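Local coordinates for protein PlaB phospholipase (Legionella pneumophila, PDB 6ZTI) that probably hydrolyses phospholipids as a virulence-linked alpha/beta hydrolase whose activity is controlled by NAD(H)-mediated tetramerization, at residues V52-Y56 against E83-K87; A73-D77 against K108-Y113; F345-R351 against V455-R461; R462-T466 against K482-I488. All blocks are in the same frame, centred on the assembly; numbering follows the deposited sequence. Where two conformers were deposited one is given.

In the fold
Contacts 1 and 2 belong to the alpha/beta hydrolase part and share helix 69-89, which contact 1 joins to the outermost strand 55-60 and contact 2 to helix 102-114; their centres lie about 18 Å apart. Contacts 3 and 4 follow one another along strand 452-463 in the mixed sheet, with centres about 21 Å apart. Contacts 1 and 4 lie on opposite sides of the chain's centre, about 67 Å between centres. F345 of contact 3 comes within about 7 Å of a bound thio-NAD, side chain to ligand, whereas the others are remote from the nucleotide sites. All four touch the second subunit; R351 of contact 3 packs on R74 in that subunit's contact 2.

Contact 1 (V52-Y56 against E83-K87); sequences VGNIY and EIADK
A partly buried lysine-amide-phenol cluster joins the start of strand 55-60, at the edge of the parallel sheet, to the C-terminal part of helix 69-89. K87, its chain extended beyond CG, reaches from the helix to the strand to put NZ between two oxygens. It donates to N54 OD1 at 2.7 Å, arriving nearly along the C=O axis, and to Y56 OH, also at 2.7 Å, with NZ near the plane of the phenol ring at its edge. Lysine suits the place because its long aliphatic chain can make this reach and still offer several N-H groups. At Y56 a water 2.8 Å from OH passes the link on to E83 OE1, to which it donates at 2.9 Å. I84 supplies the apolar part, its CG2 lying 3.5 Å from Y56 CZ. N472 of the second subunit packs on Y56 and bonds to G53 O. Strand 16-21 backs the cluster: N54, Y56 and K87 all touch I17, and Y56 pairs through its backbone with V18 and F20.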
loop_
_atom_site.group_PDB
_atom_site.type_symbol
_atom_site.label_atom_id
_atom_site.label_comp_id
_atom_site.label_asym_id
_atom_site.label_seq_id
_atom_site.Cartn_x
_atom_site.Cartn_y
_atom_site.Cartn_z
ATOM N N VAL B 52 27.591 9.878 -47.843
ATOM C CA VAL B 52 26.432 10.744 -47.690
ATOM C C VAL B 52 25.198 9.872 -47.541
ATOM O O VAL B 52 24.978 8.940 -48.327
ATOM C CB VAL B 52 26.302 11.696 -48.888
ATOM C CG1 VAL B 52 25.056 12.558 -48.747
ATOM C CG2 VAL B 52 27.548 12.561 -49.006
ATOM N N GLY B 53 24.400 10.155 -46.520
ATOM C CA GLY B 53 23.209 9.386 -46.248
ATOM C C GLY B 53 23.401 8.200 -45.331
ATOM O O GLY B 53 22.446 7.441 -45.129
ATOM N N ASN B 54 24.596 8.011 -44.765
ATOM C CA ASN B 54 24.846 6.908 -43.842
ATOM C C ASN B 54 24.974 7.370 -42.392
ATOM O O ASN B 54 25.525 6.643 -41.558
ATOM C CB ASN B 54 26.088 6.129 -44.268
ATOM C CG ASN B 54 25.753 4.986 -45.212
ATOM O OD1 ASN B 54 24.591 4.587 -45.341
ATOM N ND2 ASN B 54 26.766 4.448 -45.866
ATOM N N ILE B 55 24.458 8.552 -42.071
ATOM C CA ILE B 55 24.301 9.000 -40.692
ATOM C C ILE B 55 22.809 9.019 -40.388
ATOM O O ILE B 55 22.030 9.654 -41.111
ATOM C CB ILE B 55 24.934 10.382 -40.461
ATOM C CG1 ILE B 55 26.433 10.319 -40.771
ATOM C CG2 ILE B 55 24.678 10.847 -39.026
ATOM C CD1 ILE B 55 27.129 11.673 -40.761
ATOM N N TYR B 56 22.417 8.320 -39.323
ATOM C CA TYR B 56 21.022 8.106 -38.981
ATOM C C TYR B 56 20.705 8.672 -37.606
ATOM O O TYR B 56 21.486 8.532 -36.661
ATOM C CB TYR B 56 20.675 6.621 -39.002
ATOM C CG TYR B 56 20.583 6.057 -40.393
ATOM C CD1 TYR B 56 21.725 5.696 -41.091
ATOM C CD2 TYR B 56 19.354 5.897 -41.020
ATOM C CE1 TYR B 56 21.642 5.186 -42.388
ATOM C CE2 TYR B 56 19.268 5.383 -42.315
ATOM C CZ TYR B 56 20.414 5.031 -42.983
ATOM O OH TYR B 56 20.340 4.529 -44.263
ATOM N N GLU B 83 15.553 -0.293 -42.126
ATOM C CA GLU B 83 16.197 0.819 -42.812
ATOM C C GLU B 83 17.538 0.489 -43.446
ATOM O O GLU B 83 17.852 1.067 -44.490
ATOM C CB GLU B 83 16.400 1.992 -41.847
ATOM C CG GLU B 83 15.130 2.776 -41.555
ATOM C CD GLU B 83 14.678 3.636 -42.727
ATOM O OE1 GLU B 83 15.400 3.703 -43.747
ATOM O OE2 GLU B 83 13.596 4.249 -42.620
ATOM N N ILE B 84 18.348 -0.400 -42.858
ATOM C CA ILE B 84 19.686 -0.618 -43.405
ATOM C C ILE B 84 20.054 -2.087 -43.587
ATOM O O ILE B 84 21.239 -2.420 -43.715
ATOM C CB ILE B 84 20.737 0.089 -42.527
ATOM C CG1 ILE B 84 20.783 -0.514 -41.125
ATOM C CG2 ILE B 84 20.435 1.592 -42.449
ATOM C CD1 ILE B 84 21.950 -0.023 -40.322
ATOM N N ALA B 85 19.053 -2.971 -43.666
ATOM C CA ALA B 85 19.334 -4.389 -43.886
ATOM C C ALA B 85 20.206 -4.598 -45.123
ATOM O O ALA B 85 21.192 -5.343 -45.087
ATOM C CB ALA B 85 18.024 -5.175 -44.017
ATOM N N ASP B 86 19.845 -3.950 -46.233
ATOM C CA ASP B 86 20.630 -4.087 -47.456
ATOM C C ASP B 86 22.072 -3.639 -47.240
ATOM O O ASP B 86 23.012 -4.316 -47.670
ATOM C CB ASP B 86 19.969 -3.291 -48.589
ATOM C CG ASP B 86 19.806 -1.806 -48.263
ATOM O OD1 ASP B 86 19.808 -1.429 -47.066
ATOM O OD2 ASP B 86 19.669 -1.010 -49.218
ATOM N N LYS B 87 22.268 -2.501 -46.568
ATOM C CA LYS B 87 23.619 -1.992 -46.342
ATOM C C LYS B 87 24.429 -2.938 -45.464
ATOM O O LYS B 87 25.640 -3.103 -45.663
ATOM C CB LYS B 87 23.553 -0.602 -45.706
ATOM C CG LYS B 87 22.740 0.378 -46.496
ATOM C CD LYS B 87 22.834 1.770 -45.928
ATOM C CE LYS B 87 22.331 2.800 -46.946
ATOM N NZ LYS B 87 22.069 4.137 -46.329
HETATM O O HOH W 1 17.777 4.246 -45.396
#

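Contact 2 (A73-D77 against K108-Y113); sequences ARAFD and KWMDLY
Helices 69-89 and 102-114 cross steeply, the axes of segments 73-77 and 108-113 being 9.0 Å apart at an angle of -76°. The small A73 permits this approach: its CB lies 3.9 Å from W109 CB and equally far from L112 CD1. One turn on, D77 inserts its carboxylate between two aromatic side chains. OD1 uses its anti lone pair to take the indole N-H of W109, NE1 to OD1 2.9 Å, in a nearly straight bond (171°) lying in the ring plane. The same carboxylate stacks almost parallel over the face of Y113, while D77 CB makes a CH-pi contact 4.0 Å from that ring's centroid. R81 holds OD2 in a salt bridge, which probably favours the charged form of the acid. F76, with CG anti to its backbone N, turns an edge to the face of W109 in a T-shaped pair, the planes at 86°. Beyond it, F76 meets F468 of the second subunit edge-to-face, and R74 NH2 donates to the terminal O of D489 there. The two helices, which precede and follow strand 93-99 in the chain, are successive beta-alpha-beta connections of the parallel sheet, the architecture of the alpha/beta hydrolase fold.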
loop_
_atom_site.group_PDB
_atom_site.type_symbol
_atom_site.label_atom_id
_atom_site.label_comp_id
_atom_site.label_asym_id
_atom_site.label_seq_id
_atom_site.Cartn_x
_atom_site.Cartn_y
_atom_site.Cartn_z
ATOM N N ALA B 73 14.690 -2.236 -27.007
ATOM C CA ALA B 73 15.811 -2.941 -27.627
ATOM C C ALA B 73 15.323 -3.860 -28.742
ATOM O O ALA B 73 15.945 -3.942 -29.807
ATOM C CB ALA B 73 16.582 -3.725 -26.567
ATOM N N ARG B 74 14.188 -4.533 -28.530
ATOM C CA ARG B 74 13.586 -5.317 -29.605
ATOM C C ARG B 74 13.216 -4.435 -30.794
ATOM O O ARG B 74 13.361 -4.845 -31.952
ATOM C CB ARG B 74 12.335 -6.032 -29.092
ATOM C CG ARG B 74 12.536 -7.419 -28.518
ATOM C CD ARG B 74 11.181 -7.998 -28.061
ATOM N NE ARG B 74 10.344 -8.469 -29.171
ATOM C CZ ARG B 74 9.034 -8.690 -29.093
ATOM N NH1 ARG B 74 8.380 -8.464 -27.959
ATOM N NH2 ARG B 74 8.368 -9.133 -30.156
ATOM N N ALA B 75 12.693 -3.236 -30.524
ATOM C CA ALA B 75 12.268 -2.350 -31.598
ATOM C C ALA B 75 13.457 -1.713 -32.314
ATOM O O ALA B 75 13.366 -1.422 -33.509
ATOM C CB ALA B 75 11.320 -1.285 -31.047
ATOM N N PHE B 76 14.577 -1.504 -31.616
ATOM C CA PHE B 76 15.809 -1.088 -32.286
ATOM C C PHE B 76 16.212 -2.104 -33.350
ATOM O O PHE B 76 16.492 -1.742 -34.502
ATOM C CB PHE B 76 16.923 -0.888 -31.254
ATOM C CG PHE B 76 18.230 -0.452 -31.850
ATOM C CD1 PHE B 76 18.370 0.806 -32.394
ATOM C CD2 PHE B 76 19.306 -1.301 -31.876
ATOM C CE1 PHE B 76 19.562 1.212 -32.948
ATOM C CE2 PHE B 76 20.500 -0.900 -32.432
ATOM C CZ PHE B 76 20.622 0.357 -32.975
ATOM N N ASP B 77 16.203 -3.393 -32.995
ATOM C CA ASP B 77 16.555 -4.420 -33.973
ATOM C C ASP B 77 15.678 -4.330 -35.211
ATOM O O ASP B 77 16.168 -4.461 -36.340
ATOM C CB ASP B 77 16.439 -5.813 -33.355
ATOM C CG ASP B 77 17.134 -6.873 -34.185
ATOM O OD1 ASP B 77 18.376 -6.868 -34.192
ATOM O OD2 ASP B 77 16.452 -7.706 -34.834
ATOM N N LYS B 108 21.391 -3.687 -23.969
ATOM C CA LYS B 108 20.359 -4.713 -23.879
ATOM C C LYS B 108 20.104 -5.355 -25.238
ATOM O O LYS B 108 19.905 -6.574 -25.334
ATOM C CB LYS B 108 19.079 -4.087 -23.324
ATOM C CG LYS B 108 17.905 -5.027 -23.226
ATOM C CD LYS B 108 18.115 -6.157 -22.239
ATOM C CE LYS B 108 16.850 -7.023 -22.129
ATOM N NZ LYS B 108 17.058 -8.227 -21.320
ATOM N N TRP B 109 20.093 -4.549 -26.302
ATOM C CA TRP B 109 19.961 -5.091 -27.648
ATOM C C TRP B 109 21.096 -6.057 -27.973
ATOM O O TRP B 109 20.857 -7.171 -28.458
ATOM C CB TRP B 109 19.920 -3.947 -28.659
ATOM C CG TRP B 109 20.092 -4.418 -30.071
ATOM C CD1 TRP B 109 19.153 -5.015 -30.859
ATOM C CD2 TRP B 109 21.286 -4.345 -30.857
ATOM N NE1 TRP B 109 19.690 -5.320 -32.087
ATOM C CE2 TRP B 109 20.998 -4.920 -32.113
ATOM C CE3 TRP B 109 22.568 -3.858 -30.620
ATOM C CZ2 TRP B 109 21.946 -5.014 -33.123
ATOM C CZ3 TRP B 109 23.509 -3.946 -31.628
ATOM C CH2 TRP B 109 23.195 -4.517 -32.862
ATOM N N MET B 110 22.345 -5.644 -27.713
ATOM C CA MET B 110 23.473 -6.555 -27.868
ATOM C C MET B 110 23.246 -7.843 -27.079
ATOM O O MET B 110 23.523 -8.939 -27.570
ATOM C CB MET B 110 24.771 -5.880 -27.404
ATOM C CG MET B 110 25.240 -4.743 -28.290
ATOM S SD MET B 110 26.577 -3.752 -27.586
ATOM C CE MET B 110 27.852 -5.018 -27.492
ATOM N N ASP B 111 22.711 -7.727 -25.864
ATOM C CA ASP B 111 22.544 -8.905 -25.019
ATOM C C ASP B 111 21.432 -9.796 -25.558
ATOM O O ASP B 111 21.551 -11.024 -25.540
ATOM C CB ASP B 111 22.263 -8.464 -23.576
ATOM C CG ASP B 111 22.526 -9.558 -22.550
ATOM O OD1 ASP B 111 23.693 -9.955 -22.377
ATOM O OD2 ASP B 111 21.562 -9.996 -21.887
ATOM N N LEU B 112 20.357 -9.198 -26.071
ATOM C CA LEU B 112 19.230 -9.998 -26.545
ATOM C C LEU B 112 19.581 -10.766 -27.815
ATOM O O LEU B 112 19.125 -11.897 -28.006
ATOM C CB LEU B 112 18.014 -9.103 -26.793
ATOM C CG LEU B 112 17.208 -8.651 -25.572
ATOM C CD1 LEU B 112 16.221 -7.591 -25.989
ATOM C CD2 LEU B 112 16.472 -9.820 -24.897
ATOM N N TYR B 113 20.390 -10.173 -28.698
ATOM C CA TYR B 113 20.601 -10.713 -30.039
ATOM C C TYR B 113 22.002 -11.251 -30.297
ATOM O O TYR B 113 22.167 -12.019 -31.245
ATOM C CB TYR B 113 20.283 -9.642 -31.099
ATOM C CG TYR B 113 18.820 -9.279 -31.133
ATOM C CD1 TYR B 113 17.916 -10.042 -31.861
ATOM C CD2 TYR B 113 18.336 -8.191 -30.418
ATOM C CE1 TYR B 113 16.564 -9.725 -31.883
ATOM C CE2 TYR B 113 16.993 -7.867 -30.432
ATOM C CZ TYR B 113 16.110 -8.639 -31.169
ATOM O OH TYR B 113 14.768 -8.322 -31.172
HETATM O O HOH W 2 13.846 -9.590 -33.755
#

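Contact 3 (F345-R351 against V455-R461); sequences FRLIDDR and VEIMLQR
Two neighbouring parallel strands of the mixed beta-sheet, 340-349 and 452-463, pair here from F345-V455 to D349-L459. Their hydrogen bonds alternate in the parallel manner: R346 N donates to V455 O and R346 O accepts from I457 N, each at 2.8 Å, and I348 repeats the pattern with I457 O and L459 N. F345, L347, V455, I457 and L459 form the apolar part of one face, which D349 ends, suited to packing on strand 412-419; L347 CD1 reaches 4.0 Å from I457 CG2. F345 also touches L360 and Y393, both NAD-binding residues. On the other face R346 and E456 run side by side, and NH1 of R346 meets OE1 of E456 at 2.6 Å from above the carboxylate plane, in a salt bridge. I348 CG1 lies 3.9 Å from M458 CB beside it. The strand pair ends in side-chain bonds. D349 OD1 accepts from R351 N at 2.7 Å, closing an Asx turn, while OD2 bonds to the hydroxyl of Y431. R461 and R351 reach D71 and D70 of the second subunit in salt bridges. D350 has CG between the backbone N and the carbonyl carbon (chi1 58°), and there the backbone N of R461 meets OD1 of D350 on its syn side, out of the carboxylate plane, at 2.8 Å with an N-H...O angle of 165°.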
loop_
_atom_site.group_PDB
_atom_site.type_symbol
_atom_site.label_atom_id
_atom_site.label_comp_id
_atom_site.label_asym_id
_atom_site.label_seq_id
_atom_site.Cartn_x
_atom_site.Cartn_y
_atom_site.Cartn_z
ATOM N N PHE B 345 24.387 -2.971 -3.116
ATOM C CA PHE B 345 24.313 -4.188 -2.316
ATOM C C PHE B 345 23.086 -4.989 -2.710
ATOM O O PHE B 345 21.990 -4.441 -2.880
ATOM C CB PHE B 345 24.241 -3.909 -0.810
ATOM C CG PHE B 345 25.457 -3.232 -0.236
ATOM C CD1 PHE B 345 26.523 -3.966 0.232
ATOM C CD2 PHE B 345 25.494 -1.859 -0.107
ATOM C CE1 PHE B 345 27.615 -3.337 0.773
ATOM C CE2 PHE B 345 26.585 -1.226 0.424
ATOM C CZ PHE B 345 27.642 -1.961 0.870
ATOM N N ARG B 346 23.287 -6.293 -2.848
ATOM C CA ARG B 346 22.227 -7.260 -3.071
ATOM C C ARG B 346 22.301 -8.277 -1.949
ATOM O O ARG B 346 23.296 -9.000 -1.835
ATOM C CB ARG B 346 22.386 -7.939 -4.421
ATOM C CG ARG B 346 21.238 -8.842 -4.756
ATOM C CD ARG B 346 21.568 -9.729 -5.925
ATOM N NE ARG B 346 20.382 -10.416 -6.414
ATOM C CZ ARG B 346 20.417 -11.522 -7.140
ATOM N NH1 ARG B 346 21.586 -12.069 -7.464
ATOM N NH2 ARG B 346 19.285 -12.071 -7.552
ATOM N N LEU B 347 21.259 -8.325 -1.132
ATOM C CA LEU B 347 21.196 -9.193 0.038
ATOM C C LEU B 347 20.235 -10.343 -0.213
ATOM O O LEU B 347 19.025 -10.129 -0.358
ATOM C CB LEU B 347 20.747 -8.395 1.260
ATOM C CG LEU B 347 21.556 -8.444 2.552
ATOM C CD1 LEU B 347 22.241 -9.791 2.751
ATOM C CD2 LEU B 347 22.554 -7.295 2.572
ATOM N N ILE B 348 20.760 -11.566 -0.201
ATOM C CA ILE B 348 19.982 -12.767 -0.451
ATOM C C ILE B 348 20.361 -13.823 0.579
ATOM O O ILE B 348 21.259 -13.626 1.406
ATOM C CB ILE B 348 20.196 -13.308 -1.880
ATOM C CG1 ILE B 348 21.688 -13.497 -2.145
ATOM C CG2 ILE B 348 19.606 -12.338 -2.911
ATOM C CD1 ILE B 348 21.992 -14.223 -3.448
ATOM N N ASP B 349 19.651 -14.950 0.535
ATOM C CA ASP B 349 19.998 -16.122 1.325
ATOM C C ASP B 349 20.099 -17.316 0.400
ATOM O O ASP B 349 19.833 -17.223 -0.802
ATOM C CB ASP B 349 19.014 -16.369 2.473
ATOM C CG ASP B 349 17.660 -16.934 2.031
ATOM O OD1 ASP B 349 17.497 -17.458 0.900
ATOM O OD2 ASP B 349 16.733 -16.850 2.869
ATOM N N ASP B 350 20.500 -18.441 0.971
ATOM C CA ASP B 350 20.808 -19.637 0.199
ATOM C C ASP B 350 19.574 -20.431 -0.203
ATOM O O ASP B 350 19.729 -21.512 -0.779
ATOM C CB ASP B 350 21.761 -20.540 0.981
ATOM C CG ASP B 350 21.213 -20.954 2.340
ATOM O OD1 ASP B 350 20.395 -20.220 2.929
ATOM O OD2 ASP B 350 21.636 -22.018 2.834
ATOM N N ARG B 351 18.371 -19.924 0.067
ATOM C CA ARG B 351 17.135 -20.598 -0.312
ATOM C C ARG B 351 16.347 -19.805 -1.344
ATOM O O ARG B 351 15.190 -20.138 -1.615
ATOM C CB ARG B 351 16.261 -20.859 0.922
ATOM C CG ARG B 351 16.987 -21.537 2.070
ATOM C CD ARG B 351 17.555 -22.877 1.644
ATOM N NE ARG B 351 16.511 -23.844 1.306
ATOM C CZ ARG B 351 16.681 -24.887 0.495
ATOM N NH1 ARG B 351 17.852 -25.106 -0.095
ATOM N NH2 ARG B 351 15.667 -25.709 0.261
ATOM N N VAL B 455 27.873 -5.749 -4.954
ATOM C CA VAL B 455 28.220 -6.584 -3.812
ATOM C C VAL B 455 27.024 -7.478 -3.536
ATOM O O VAL B 455 25.992 -7.014 -3.044
ATOM C CB VAL B 455 28.590 -5.755 -2.577
ATOM C CG1 VAL B 455 29.027 -6.669 -1.417
ATOM C CG2 VAL B 455 29.705 -4.752 -2.904
ATOM N N GLU B 456 27.155 -8.756 -3.849
ATOM C CA GLU B 456 26.105 -9.722 -3.562
ATOM C C GLU B 456 26.479 -10.465 -2.287
ATOM O O GLU B 456 27.492 -11.164 -2.251
ATOM C CB GLU B 456 25.918 -10.700 -4.720
ATOM C CG GLU B 456 24.831 -11.723 -4.466
ATOM C CD GLU B 456 24.648 -12.681 -5.626
ATOM O OE1 GLU B 456 23.981 -12.304 -6.609
ATOM O OE2 GLU B 456 25.183 -13.806 -5.554
ATOM N N ILE B 457 25.666 -10.320 -1.247
ATOM C CA ILE B 457 25.912 -10.998 0.023
ATOM C C ILE B 457 24.842 -12.069 0.201
ATOM O O ILE B 457 23.643 -11.759 0.244
ATOM C CB ILE B 457 25.928 -10.010 1.199
ATOM C CG1 ILE B 457 27.040 -8.964 1.012
ATOM C CG2 ILE B 457 26.114 -10.775 2.507
ATOM C CD1 ILE B 457 26.826 -7.725 1.758
ATOM N N MET B 458 25.267 -13.329 0.279
ATOM C CA MET B 458 24.366 -14.458 0.487
ATOM C C MET B 458 24.576 -15.020 1.893
ATOM O O MET B 458 25.641 -15.575 2.193
ATOM C CB MET B 458 24.600 -15.549 -0.555
ATOM C CG MET B 458 23.595 -16.704 -0.442
ATOM S SD MET B 458 24.077 -18.204 -1.303
ATOM C CE MET B 458 23.584 -17.809 -2.974
ATOM N N LEU B 459 23.550 -14.907 2.735
ATOM C CA LEU B 459 23.564 -15.458 4.086
ATOM C C LEU B 459 22.956 -16.853 4.113
ATOM O O LEU B 459 22.131 -17.207 3.268
ATOM C CB LEU B 459 22.782 -14.551 5.041
ATOM C CG LEU B 459 23.200 -13.082 5.139
ATOM C CD1 LEU B 459 22.447 -12.400 6.239
ATOM C CD2 LEU B 459 24.688 -12.971 5.386
ATOM N N GLN B 460 23.368 -17.641 5.105
ATOM C CA GLN B 460 22.802 -18.966 5.316
ATOM C C GLN B 460 21.524 -18.834 6.135
ATOM O O GLN B 460 21.514 -18.192 7.189
ATOM C CB GLN B 460 23.783 -19.879 6.046
ATOM C CG GLN B 460 24.934 -20.394 5.205
ATOM C CD GLN B 460 25.842 -21.317 5.987
ATOM O OE1 GLN B 460 26.097 -21.097 7.173
ATOM N NE2 GLN B 460 26.331 -22.363 5.331
ATOM N N ARG B 461 20.447 -19.426 5.641
ATOM C CA ARG B 461 19.196 -19.469 6.386
ATOM C C ARG B 461 19.292 -20.617 7.386
ATOM O O ARG B 461 19.417 -21.784 7.002
ATOM C CB ARG B 461 18.020 -19.626 5.435
ATOM C CG ARG B 461 16.658 -19.541 6.115
ATOM C CD ARG B 461 15.553 -19.588 5.091
ATOM N NE ARG B 461 14.226 -19.650 5.694
ATOM C CZ ARG B 461 13.547 -18.590 6.126
ATOM N NH1 ARG B 461 14.064 -17.372 6.052
ATOM N NH2 ARG B 461 12.341 -18.749 6.644
#

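Contact 4 (R462-T466 against K482-I488); sequences RVDRT and KPTGKKI
D464 reaches across to the turn at 483-486 and gathers its backbone N-H groups. OD1 accepts from T484 N at 2.9 Å and from T484 OG1 at 3.0 Å, and with its anti lone pair from T466 N in its own segment. OD2 takes G485 N at 3.0 Å through its syn lone pair and also bonds to S424, leaving a buried carboxylate well supplied with donors. Aspartate fits because two oxygens on a short stem can serve both backbones. T484 OG1, besides donating to D464, accepts from K486 N. On either side of D464 the backbones bond directly, I488 N to V463 O at 2.8 Å and R465 N to K486 O at 3.0 Å. R465, extended from CG to NE, adds a bond from NE to K487 O, also 3.0 Å, coming from above the carbonyl plane; its NH1 pairs with D82 of the second subunit. T466 OG1 donates to K482 O at 2.9 Å. Apolar cover comes from I488 CD1, 3.5 Å from V463 CB, and K487 CD, over one face of the R462 guanidinium toward its rim. D464 thus closes an Asx turn and T484 an ST turn, pinning the C-terminal tail beside a single beta bridge at D464-K487.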
loop_
_atom_site.group_PDB
_atom_site.type_symbol
_atom_site.label_atom_id
_atom_site.label_comp_id
_atom_site.label_asym_id
_atom_site.label_seq_id
_atom_site.Cartn_x
_atom_site.Cartn_y
_atom_site.Cartn_z
ATOM N N ARG B 462 19.300 -20.283 8.668
ATOM C CA ARG B 462 19.408 -21.279 9.723
ATOM C C ARG B 462 18.006 -21.636 10.191
ATOM O O ARG B 462 17.203 -20.746 10.474
ATOM C CB ARG B 462 20.241 -20.731 10.878
ATOM C CG ARG B 462 21.625 -20.228 10.453
ATOM C CD ARG B 462 22.369 -19.609 11.617
ATOM N NE ARG B 462 22.625 -20.571 12.687
ATOM C CZ ARG B 462 23.717 -21.325 12.776
ATOM N NH1 ARG B 462 24.673 -21.244 11.855
ATOM N NH2 ARG B 462 23.854 -22.166 13.790
ATOM N N VAL B 463 17.714 -22.930 10.274
ATOM C CA VAL B 463 16.403 -23.417 10.697
ATOM C C VAL B 463 16.617 -24.326 11.898
ATOM O O VAL B 463 17.339 -25.330 11.810
ATOM C CB VAL B 463 15.672 -24.157 9.569
ATOM C CG1 VAL B 463 14.294 -24.629 10.030
ATOM C CG2 VAL B 463 15.549 -23.264 8.344
ATOM N N ASP B 464 16.009 -23.962 13.022
ATOM C CA ASP B 464 16.136 -24.749 14.236
ATOM C C ASP B 464 15.414 -26.087 14.103
ATOM O O ASP B 464 14.355 -26.197 13.475
ATOM C CB ASP B 464 15.579 -23.972 15.420
ATOM C CG ASP B 464 16.024 -24.541 16.744
ATOM O OD1 ASP B 464 15.477 -25.586 17.170
ATOM O OD2 ASP B 464 16.935 -23.940 17.350
ATOM N N ARG B 465 15.991 -27.113 14.728
ATOM C CA ARG B 465 15.427 -28.450 14.603
ATOM C C ARG B 465 14.013 -28.544 15.162
ATOM O O ARG B 465 13.292 -29.482 14.822
ATOM C CB ARG B 465 16.334 -29.476 15.286
ATOM C CG ARG B 465 17.659 -29.610 14.574
ATOM C CD ARG B 465 18.501 -30.764 15.051
ATOM N NE ARG B 465 19.817 -30.725 14.414
ATOM C CZ ARG B 465 20.586 -31.789 14.210
ATOM N NH1 ARG B 465 20.174 -32.996 14.582
ATOM N NH2 ARG B 465 21.766 -31.640 13.625
ATOM N N THR B 466 13.584 -27.583 15.983
ATOM C CA THR B 466 12.235 -27.650 16.530
ATOM C C THR B 466 11.166 -27.520 15.454
ATOM O O THR B 466 10.046 -28.004 15.652
ATOM C CB THR B 466 12.050 -26.569 17.592
ATOM O OG1 THR B 466 12.870 -26.877 18.722
ATOM C CG2 THR B 466 10.597 -26.487 18.039
ATOM N N LYS B 482 9.822 -24.081 21.734
ATOM C CA LYS B 482 11.105 -23.729 22.333
ATOM C C LYS B 482 12.250 -24.232 21.457
ATOM O O LYS B 482 12.313 -25.437 21.175
ATOM C CB LYS B 482 11.215 -24.336 23.731
ATOM C CG LYS B 482 10.807 -23.416 24.883
ATOM C CD LYS B 482 9.495 -22.678 24.634
ATOM C CE LYS B 482 9.738 -21.189 24.385
ATOM N NZ LYS B 482 8.472 -20.427 24.165
ATOM N N PRO B 483 13.167 -23.369 21.020
ATOM C CA PRO B 483 14.267 -23.835 20.168
ATOM C C PRO B 483 15.132 -24.878 20.854
ATOM O O PRO B 483 15.328 -24.848 22.068
ATOM C CB PRO B 483 15.077 -22.563 19.901
ATOM C CG PRO B 483 14.179 -21.434 20.254
ATOM C CD PRO B 483 13.275 -21.930 21.315
ATOM N N THR B 484 15.676 -25.795 20.044
ATOM C CA THR B 484 16.698 -26.712 20.531
ATOM C C THR B 484 18.061 -26.045 20.632
ATOM O O THR B 484 18.889 -26.478 21.436
ATOM C CB THR B 484 16.829 -27.924 19.611
ATOM O OG1 THR B 484 17.459 -27.519 18.388
ATOM C CG2 THR B 484 15.469 -28.516 19.303
ATOM N N GLY B 485 18.307 -25.002 19.838
ATOM C CA GLY B 485 19.620 -24.403 19.750
ATOM C C GLY B 485 20.534 -25.045 18.730
ATOM O O GLY B 485 21.668 -24.579 18.560
ATOM N N LYS B 486 20.083 -26.107 18.067
ATOM C CA LYS B 486 20.810 -26.758 16.986
ATOM C C LYS B 486 20.038 -26.595 15.683
ATOM O O LYS B 486 18.809 -26.722 15.657
ATOM C CB LYS B 486 21.020 -28.247 17.282
ATOM C CG LYS B 486 22.084 -28.537 18.329
ATOM C CD LYS B 486 21.485 -28.755 19.704
ATOM C CE LYS B 486 22.559 -29.119 20.726
ATOM N NZ LYS B 486 23.579 -28.038 20.903
ATOM N N LYS B 487 20.760 -26.331 14.602
ATOM C CA LYS B 487 20.142 -26.090 13.308
ATOM C C LYS B 487 20.073 -27.383 12.503
ATOM O O LYS B 487 20.784 -28.351 12.776
ATOM C CB LYS B 487 20.922 -25.030 12.527
ATOM C CG LYS B 487 22.268 -25.529 12.009
ATOM C CD LYS B 487 23.026 -24.449 11.255
ATOM C CE LYS B 487 24.102 -25.053 10.367
ATOM N NZ LYS B 487 24.892 -26.101 11.090
ATOM N N ILE B 488 19.199 -27.387 11.494
ATOM C CA ILE B 488 19.112 -28.521 10.584
ATOM C C ILE B 488 20.210 -28.410 9.533
ATOM O O ILE B 488 20.785 -27.344 9.304
ATOM C CB ILE B 488 17.726 -28.606 9.920
ATOM C CG1 ILE B 488 17.534 -27.454 8.920
ATOM C CG2 ILE B 488 16.631 -28.592 10.967
ATOM C CD1 ILE B 488 16.138 -27.386 8.316
HETATM O O HOH W 3 19.703 -24.540 8.956
#